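Long-range contacts in separin (Saccharomyces cerevisiae, PDB 5U1T), which cleaves the MCD1/SCC1 subunit of cohesin at the onset of anaphase as a caspase-like cysteine protease, and is held inactive by securin during most of the cell cycle: residues L170-L175 with K202-P207; G194-Q199 with Y243-M248. One frame throughout, in Å; residues are numbered along the deposited sequence.

Contact 1 of 2, residues L170-L175 with K202-P207; sequences LKAHAL and KQFKLP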
ATOM      1  N   LEU A 170      -2.081  23.010 -59.312  1.00 76.40           N
ATOM      2  CA  LEU A 170      -1.377  24.139 -59.913  1.00 79.70           C
ATOM      3  C   LEU A 170      -2.220  24.768 -61.001  1.00 76.61           C
ATOM      4  O   LEU A 170      -2.832  24.058 -61.788  1.00 73.25           O
ATOM      5  CB  LEU A 170      -0.031  23.700 -60.488  1.00 75.57           C
ATOM      6  CG  LEU A 170       0.683  24.806 -61.264  1.00 78.89           C
ATOM      7  CD1 LEU A 170       1.106  25.938 -60.326  1.00 75.41           C
ATOM      8  CD2 LEU A 170       1.866  24.264 -62.044  1.00 78.01           C
ATOM      9  N   LYS A 171      -2.291  26.094 -61.006  1.00 74.32           N
ATOM     10  CA  LYS A 171      -3.072  26.814 -61.999  1.00 74.69           C
ATOM     11  C   LYS A 171      -2.286  26.933 -63.298  1.00 80.55           C
ATOM     12  O   LYS A 171      -1.478  27.851 -63.471  1.00 80.32           O
ATOM     13  CB  LYS A 171      -3.463  28.194 -61.479  1.00 69.14           C
ATOM     14  CG  LYS A 171      -4.322  28.173 -60.225  1.00 72.15           C
ATOM     15  CD  LYS A 171      -5.771  27.820 -60.534  1.00 70.61           C
ATOM     16  CE  LYS A 171      -6.682  28.096 -59.345  1.00 70.03           C
ATOM     17  NZ  LYS A 171      -8.130  28.103 -59.726  1.00 74.88           N
ATOM     18  N   ALA A 172      -2.547  26.004 -64.213  1.00 82.80           N
ATOM     19  CA  ALA A 172      -1.803  25.881 -65.460  1.00 79.26           C
ATOM     20  C   ALA A 172      -1.878  27.137 -66.308  1.00 80.15           C
ATOM     21  O   ALA A 172      -0.897  27.876 -66.403  1.00 74.38           O
ATOM     22  CB  ALA A 172      -2.310  24.687 -66.251  1.00 82.78           C
ATOM     23  N   HIS A 173      -3.037  27.357 -66.933  1.00 80.65           N
ATOM     24  CA  HIS A 173      -3.254  28.500 -67.816  1.00 77.12           C
ATOM     25  C   HIS A 173      -2.652  29.789 -67.250  1.00 77.54           C
ATOM     26  O   HIS A 173      -1.994  30.528 -67.962  1.00 76.51           O
ATOM     27  CB  HIS A 173      -4.747  28.699 -68.092  1.00 71.98           C
ATOM     28  CG  HIS A 173      -5.020  29.773 -69.091  1.00 81.35           C
ATOM     29  ND1 HIS A 173      -4.627  29.675 -70.412  1.00 79.67           N
ATOM     30  CD2 HIS A 173      -5.592  30.997 -68.960  1.00 78.19           C
ATOM     31  CE1 HIS A 173      -4.963  30.783 -71.053  1.00 84.81           C
ATOM     32  NE2 HIS A 173      -5.546  31.601 -70.196  1.00 76.00           N
ATOM     33  N   ALA A 174      -2.837  30.028 -65.954  1.00 80.16           N
ATOM     34  CA  ALA A 174      -2.267  31.212 -65.306  1.00 70.53           C
ATOM     35  C   ALA A 174      -0.742  31.220 -65.370  1.00 70.56           C
ATOM     36  O   ALA A 174      -0.148  32.138 -65.951  1.00 73.42           O
ATOM     37  CB  ALA A 174      -2.724  31.302 -63.882  1.00 65.23           C
ATOM     38  N   LEU A 175      -0.118  30.198 -64.788  1.00 69.42           N
ATOM     39  CA  LEU A 175       1.342  30.086 -64.756  1.00 72.00           C
ATOM     40  C   LEU A 175       1.987  30.150 -66.154  1.00 75.07           C
ATOM     41  O   LEU A 175       3.003  30.823 -66.351  1.00 69.86           O
ATOM     42  CB  LEU A 175       1.761  28.786 -64.058  1.00 63.59           C
ATOM     43  CG  LEU A 175       3.263  28.484 -64.055  1.00 65.79           C
ATOM     44  CD1 LEU A 175       4.023  29.515 -63.256  1.00 63.05           C
ATOM     45  CD2 LEU A 175       3.561  27.095 -63.538  1.00 65.63           C
ATOM     46  N   LYS A 202       2.707  21.800 -73.744  1.00 94.56           N
ATOM     47  CA  LYS A 202       2.670  20.359 -73.991  1.00 93.71           C
ATOM     48  C   LYS A 202       2.341  19.624 -72.701  1.00 94.65           C
ATOM     49  O   LYS A 202       1.479  18.745 -72.674  1.00 94.81           O
ATOM     50  CB  LYS A 202       4.008  19.861 -74.552  1.00 98.20           C
ATOM     51  CG  LYS A 202       4.027  18.380 -74.944  1.00100.51           C
ATOM     52  CD  LYS A 202       4.163  18.207 -76.454  1.00101.57           C
ATOM     53  CE  LYS A 202       4.145  16.737 -76.853  1.00106.49           C
ATOM     54  NZ  LYS A 202       4.085  16.544 -78.341  1.00106.81           N
ATOM     55  N   GLN A 203       3.030  20.006 -71.632  1.00 90.96           N
ATOM     56  CA  GLN A 203       2.936  19.325 -70.352  1.00 90.44           C
ATOM     57  C   GLN A 203       1.543  19.354 -69.762  1.00 91.21           C
ATOM     58  O   GLN A 203       1.106  18.408 -69.095  1.00 92.04           O
ATOM     59  CB  GLN A 203       3.901  19.964 -69.364  1.00 91.14           C
ATOM     60  CG  GLN A 203       4.228  19.115 -68.154  1.00 90.22           C
ATOM     61  CD  GLN A 203       5.535  19.555 -67.545  1.00 91.64           C
ATOM     62  OE1 GLN A 203       6.350  20.183 -68.229  1.00 91.19           O
ATOM     63  NE2 GLN A 203       5.743  19.252 -66.262  1.00 89.46           N
ATOM     64  N   PHE A 204       0.853  20.458 -69.995  1.00 86.45           N
ATOM     65  CA  PHE A 204      -0.426  20.667 -69.349  1.00 88.69           C
ATOM     66  C   PHE A 204      -1.545  20.565 -70.349  1.00 91.46           C
ATOM     67  O   PHE A 204      -2.711  20.792 -70.021  1.00 90.12           O
ATOM     68  CB  PHE A 204      -0.424  22.013 -68.642  1.00 94.52           C
ATOM     69  CG  PHE A 204       0.587  22.086 -67.541  1.00 92.71           C
ATOM     70  CD1 PHE A 204       0.763  21.005 -66.690  1.00 90.26           C
ATOM     71  CD2 PHE A 204       1.392  23.202 -67.382  1.00 88.77           C
ATOM     72  CE1 PHE A 204       1.695  21.042 -65.691  1.00 86.86           C
ATOM     73  CE2 PHE A 204       2.331  23.247 -66.374  1.00 85.83           C
ATOM     74  CZ  PHE A 204       2.482  22.160 -65.528  1.00 87.07           C
ATOM     75  N   LYS A 205      -1.166  20.168 -71.564  1.00 96.43           N
ATOM     76  CA  LYS A 205      -2.093  19.975 -72.665  1.00 93.03           C
ATOM     77  C   LYS A 205      -2.889  21.257 -72.885  1.00 97.86           C
ATOM     78  O   LYS A 205      -4.116  21.229 -72.923  1.00102.45           O
ATOM     79  CB  LYS A 205      -3.040  18.799 -72.394  1.00 94.93           C
ATOM     80  CG  LYS A 205      -2.457  17.663 -71.553  1.00 95.70           C
ATOM     81  CD  LYS A 205      -1.357  16.924 -72.287  1.00 92.81           C
ATOM     82  CE  LYS A 205      -1.227  15.510 -71.746  1.00 98.83           C
ATOM     83  NZ  LYS A 205      -2.516  14.765 -71.810  1.00 90.00           N
ATOM     84  N   LEU A 206      -2.193  22.382 -73.004  1.00 96.02           N
ATOM     85  CA  LEU A 206      -2.866  23.658 -73.194  1.00 96.22           C
ATOM     86  C   LEU A 206      -2.968  23.952 -74.682  1.00 98.79           C
ATOM     87  O   LEU A 206      -2.114  23.518 -75.458  1.00100.59           O
ATOM     88  CB  LEU A 206      -2.129  24.782 -72.446  1.00 97.18           C
ATOM     89  CG  LEU A 206      -2.012  24.598 -70.915  1.00 95.21           C
ATOM     90  CD1 LEU A 206      -1.486  25.845 -70.244  1.00 87.53           C
ATOM     91  CD2 LEU A 206      -3.334  24.197 -70.289  1.00 94.36           C
ATOM     92  N   PRO A 207      -4.035  24.661 -75.093  1.00100.10           N
ATOM     93  CA  PRO A 207      -4.217  25.053 -76.495  1.00102.81           C
ATOM     94  C   PRO A 207      -3.267  26.161 -76.870  1.00101.19           C
ATOM     95  O   PRO A 207      -3.328  27.210 -76.236  1.00101.25           O
ATOM     96  CB  PRO A 207      -5.658  25.560 -76.533  1.00104.25           C
ATOM     97  CG  PRO A 207      -5.899  26.072 -75.148  1.00101.58           C
ATOM     98  CD  PRO A 207      -5.159  25.108 -74.249  1.00103.00           C
TER

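Contact 2 of 2, residues G194-Q199 with Y243-M248; sequences GLKFLQ and YLSYSM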
ATOM      1  N   GLY A 194      10.794  31.032 -73.920  1.00 83.59           N
ATOM      2  CA  GLY A 194      10.216  30.277 -75.021  1.00 80.91           C
ATOM      3  C   GLY A 194      10.223  28.771 -74.792  1.00 79.43           C
ATOM      4  O   GLY A 194       9.180  28.125 -74.825  1.00 82.48           O
ATOM      5  N   LEU A 195      11.404  28.217 -74.539  1.00 75.54           N
ATOM      6  CA  LEU A 195      11.555  26.794 -74.261  1.00 80.24           C
ATOM      7  C   LEU A 195      10.622  26.318 -73.147  1.00 89.81           C
ATOM      8  O   LEU A 195       9.957  25.280 -73.277  1.00 90.95           O
ATOM      9  CB  LEU A 195      13.008  26.479 -73.889  1.00 84.17           C
ATOM     10  CG  LEU A 195      14.065  26.501 -74.998  1.00 81.89           C
ATOM     11  CD1 LEU A 195      15.457  26.679 -74.420  1.00 81.87           C
ATOM     12  CD2 LEU A 195      14.003  25.216 -75.799  1.00 86.15           C
ATOM     13  N   LYS A 196      10.577  27.074 -72.048  1.00 87.34           N
ATOM     14  CA  LYS A 196       9.745  26.713 -70.906  1.00 83.71           C
ATOM     15  C   LYS A 196       8.256  26.764 -71.253  1.00 82.98           C
ATOM     16  O   LYS A 196       7.492  25.883 -70.848  1.00 84.43           O
ATOM     17  CB  LYS A 196      10.031  27.636 -69.717  1.00 80.18           C
ATOM     18  CG  LYS A 196       9.225  27.296 -68.455  1.00 71.48           C
ATOM     19  CD  LYS A 196       9.508  25.890 -67.984  1.00 66.98           C
ATOM     20  CE  LYS A 196      10.955  25.711 -67.571  1.00 67.66           C
ATOM     21  NZ  LYS A 196      11.225  24.351 -67.014  1.00 69.37           N
ATOM     22  N   PHE A 197       7.859  27.802 -71.993  1.00 80.17           N
ATOM     23  CA  PHE A 197       6.462  28.019 -72.373  1.00 81.73           C
ATOM     24  C   PHE A 197       5.931  26.922 -73.288  1.00 87.48           C
ATOM     25  O   PHE A 197       4.792  26.467 -73.130  1.00 86.65           O
ATOM     26  CB  PHE A 197       6.296  29.381 -73.053  1.00 79.35           C
ATOM     27  CG  PHE A 197       5.017  29.518 -73.841  1.00 83.90           C
ATOM     28  CD1 PHE A 197       3.824  29.828 -73.207  1.00 84.05           C
ATOM     29  CD2 PHE A 197       5.010  29.348 -75.221  1.00 84.60           C
ATOM     30  CE1 PHE A 197       2.648  29.954 -73.934  1.00 88.30           C
ATOM     31  CE2 PHE A 197       3.842  29.474 -75.943  1.00 88.57           C
ATOM     32  CZ  PHE A 197       2.662  29.781 -75.302  1.00 88.89           C
ATOM     33  N   LEU A 198       6.748  26.516 -74.259  1.00 89.32           N
ATOM     34  CA  LEU A 198       6.384  25.400 -75.132  1.00 93.37           C
ATOM     35  C   LEU A 198       6.247  24.137 -74.293  1.00 88.65           C
ATOM     36  O   LEU A 198       5.259  23.406 -74.413  1.00 89.11           O
ATOM     37  CB  LEU A 198       7.414  25.198 -76.255  1.00 91.58           C
ATOM     38  CG  LEU A 198       7.532  26.346 -77.263  1.00 88.52           C
ATOM     39  CD1 LEU A 198       8.494  26.009 -78.402  1.00 88.79           C
ATOM     40  CD2 LEU A 198       6.164  26.731 -77.803  1.00 86.22           C
ATOM     41  N   GLN A 199       7.236  23.899 -73.436  1.00 88.87           N
ATOM     42  CA  GLN A 199       7.221  22.741 -72.551  1.00 90.73           C
ATOM     43  C   GLN A 199       5.927  22.681 -71.739  1.00 88.34           C
ATOM     44  O   GLN A 199       5.282  21.640 -71.688  1.00 89.97           O
ATOM     45  CB  GLN A 199       8.435  22.766 -71.625  1.00 86.56           C
ATOM     46  CG  GLN A 199       8.399  21.728 -70.508  1.00 88.26           C
ATOM     47  CD  GLN A 199       9.250  22.132 -69.312  1.00 85.46           C
ATOM     48  OE1 GLN A 199      10.129  22.990 -69.419  1.00 85.81           O
ATOM     49  NE2 GLN A 199       8.981  21.527 -68.166  1.00 84.79           N
ATOM     50  N   TYR A 243      16.329  23.471 -71.738  1.00 93.44           N
ATOM     51  CA  TYR A 243      16.206  22.642 -72.935  1.00 97.14           C
ATOM     52  C   TYR A 243      15.889  21.204 -72.548  1.00 96.86           C
ATOM     53  O   TYR A 243      15.034  20.567 -73.163  1.00 94.99           O
ATOM     54  CB  TYR A 243      17.494  22.716 -73.780  1.00 98.45           C
ATOM     55  CG  TYR A 243      17.559  21.768 -74.978  1.00103.45           C
ATOM     56  CD1 TYR A 243      18.044  20.465 -74.845  1.00104.06           C
ATOM     57  CD2 TYR A 243      17.165  22.183 -76.247  1.00101.72           C
ATOM     58  CE1 TYR A 243      18.116  19.601 -75.936  1.00104.36           C
ATOM     59  CE2 TYR A 243      17.233  21.323 -77.342  1.00103.80           C
ATOM     60  CZ  TYR A 243      17.708  20.034 -77.184  1.00107.47           C
ATOM     61  OH  TYR A 243      17.781  19.177 -78.270  1.00103.83           O
ATOM     62  N   LEU A 244      16.576  20.697 -71.526  1.00 92.30           N
ATOM     63  CA  LEU A 244      16.330  19.342 -71.051  1.00 85.94           C
ATOM     64  C   LEU A 244      14.860  19.139 -70.709  1.00 90.77           C
ATOM     65  O   LEU A 244      14.261  18.145 -71.100  1.00 95.50           O
ATOM     66  CB  LEU A 244      17.196  19.025 -69.831  1.00 88.19           C
ATOM     67  CG  LEU A 244      18.693  18.807 -70.066  1.00 93.47           C
ATOM     68  CD1 LEU A 244      19.374  18.356 -68.774  1.00 83.89           C
ATOM     69  CD2 LEU A 244      18.938  17.815 -71.205  1.00 87.53           C
ATOM     70  N   SER A 245      14.280  20.086 -69.981  1.00 91.91           N
ATOM     71  CA  SER A 245      12.869  20.007 -69.629  1.00 87.08           C
ATOM     72  C   SER A 245      11.986  20.161 -70.863  1.00 89.85           C
ATOM     73  O   SER A 245      10.923  19.553 -70.954  1.00 88.24           O
ATOM     74  CB  SER A 245      12.519  21.070 -68.595  1.00 84.91           C
ATOM     75  OG  SER A 245      13.305  20.898 -67.436  1.00 91.59           O
ATOM     76  N   TYR A 246      12.511  20.862 -71.848  1.00 93.87           N
ATOM     77  CA  TYR A 246      11.791  21.065 -73.079  1.00 95.10           C
ATOM     78  C   TYR A 246      11.863  19.804 -73.896  1.00 98.48           C
ATOM     79  O   TYR A 246      10.868  19.360 -74.436  1.00 95.51           O
ATOM     80  CB  TYR A 246      12.397  22.214 -73.864  1.00 95.37           C
ATOM     81  CG  TYR A 246      11.988  22.249 -75.315  1.00 98.24           C
ATOM     82  CD1 TYR A 246      10.769  22.763 -75.698  1.00 96.68           C
ATOM     83  CD2 TYR A 246      12.828  21.773 -76.299  1.00 98.70           C
ATOM     84  CE1 TYR A 246      10.397  22.797 -77.020  1.00 99.71           C
ATOM     85  CE2 TYR A 246      12.464  21.803 -77.624  1.00100.98           C
ATOM     86  CZ  TYR A 246      11.249  22.316 -77.978  1.00103.22           C
ATOM     87  OH  TYR A 246      10.888  22.350 -79.297  1.00104.07           O
ATOM     88  N   SER A 247      13.054  19.230 -73.971  1.00 97.83           N
ATOM     89  CA  SER A 247      13.284  18.014 -74.731  1.00102.52           C
ATOM     90  C   SER A 247      12.291  16.926 -74.386  1.00106.05           C
ATOM     91  O   SER A 247      11.625  16.376 -75.250  1.00110.89           O
ATOM     92  CB  SER A 247      14.685  17.486 -74.459  1.00104.09           C
ATOM     93  OG  SER A 247      15.661  18.326 -75.020  1.00102.39           O
ATOM     94  N   MET A 248      12.172  16.669 -73.101  1.00101.95           N
ATOM     95  CA  MET A 248      11.287  15.671 -72.574  1.00 97.72           C
ATOM     96  C   MET A 248       9.919  15.617 -73.197  1.00100.08           C
ATOM     97  O   MET A 248       9.446  14.557 -73.559  1.00101.99           O
ATOM     98  CB  MET A 248      11.116  15.940 -71.106  1.00 95.65           C
ATOM     99  CG  MET A 248      12.327  15.540 -70.318  1.00 97.42           C
ATOM    100  SD  MET A 248      12.148  13.820 -69.879  1.00116.77           S
ATOM    101  CE  MET A 248      13.856  13.432 -69.544  1.00105.76           C
TER

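Contact 1 of 2, residues L170-L175 with K202-P207
Ala172 faces Phe204 with their CA atoms 6.6 Å apart, and His173 faces Leu206 with theirs at 7.2 Å. CB of Ala172 touches two side chains, lying 4.1 Å from CB of Phe204, about as close to that ring's CG and CD2, and 4.2 Å from CD2 of Leu206. The other branch of Leu206, CD1, reaches the backbone instead and stands 4.0 Å from His173 N. In this surface packing of the helical domain, the N-terminal turn of helix 172-185 meets the C-terminal exit of helix 190-203, which is a Schellman motif: Lys205 at positive phi (55°) is the C-prime residue, and its N bonds to Lys202 O at 3.2 Å. The chain turns at Lys205, and Phe204 and Leu206 both direct CB toward 170-175. The Phe204 ring meets Leu170 obliquely, CZ of Phe204 lying 4.1 Å from CD2 of Leu170, where the two side chains cross at about a right angle. CB of Gln203 lies over the centre of one ring face. Beyond the apolar patch, Lys171 is the N-cap residue of helix 172-185, and its NZ forms a salt bridge with an acidic side chain of the other protein's chain.

Contact 2 of 2, residues G194-Q199 with Y243-M248
The Tyr246 ring takes CD2 of Leu195 over one face, while CB of Leu198 and the backbone N of Gln199 lie at its edge, near the ring plane. The methyl is offset toward the rim: CD2 of Leu195 sits 3.9 Å from the ring centroid, 23° off the normal, which meets the geometry of a CH-pi contact. The two side chains cross at about a right angle, whereas Leu198 lies alongside Tyr246, its CB 3.9 Å from CE1 of Tyr246. CD2 of Leu195 also approaches the Tyr243 ring obliquely, 4.4 Å from CD2 of Tyr243. Helices 190-203 and 236-250 run roughly parallel here, their local axes 8.6 Å apart and inclined by 28°; CA of Gln199 comes within 4.9 Å of CA of Tyr246. Gln199, with CG anti to the backbone N and the chain extended beyond it, rests its amide on CB and backbone O of Ser245, its CD 3.5 Å from Ser245 CB. Lys196 bends at chi2 and chi3, and its NZ donates to Gln199 OE1 over 3.0 Å, standing 16° out of the amide carbonyl plane. NZ also forms a salt bridge with Asp160, Gln199 NE2 bonds to Gln203 OE1, and Tyr246 OH pairs with Ile256 N. The interface is therefore joined by apolar and van der Waals packing, while these buried polar ends are satisfied within their own helix or by neighbouring parts of the chain.

How the contacts relate
From the N terminus, the chain enters contact 1 at 170-175, runs through helix 172-185 into helix 190-203, passes 194-199 of contact 2, and reaches 202-207, where contact 1 closes a largely helical loop of 26 residues. It then passes helix 217-225 to helix 236-250, whose segment 243-248 closes contact 2 across 43 residues. The segments alternate, so the two closures cross rather than nest. Helix 190-203 is common to both: the residues just past its C-terminal end pack on the start of helix 172-185, with Leu170 ahead of it, and its middle packs on helix 236-250. Their centres lie about 13 Å apart, contact 1 at the surface, contact 2 buried, both away from the probable catalytic Cys1497.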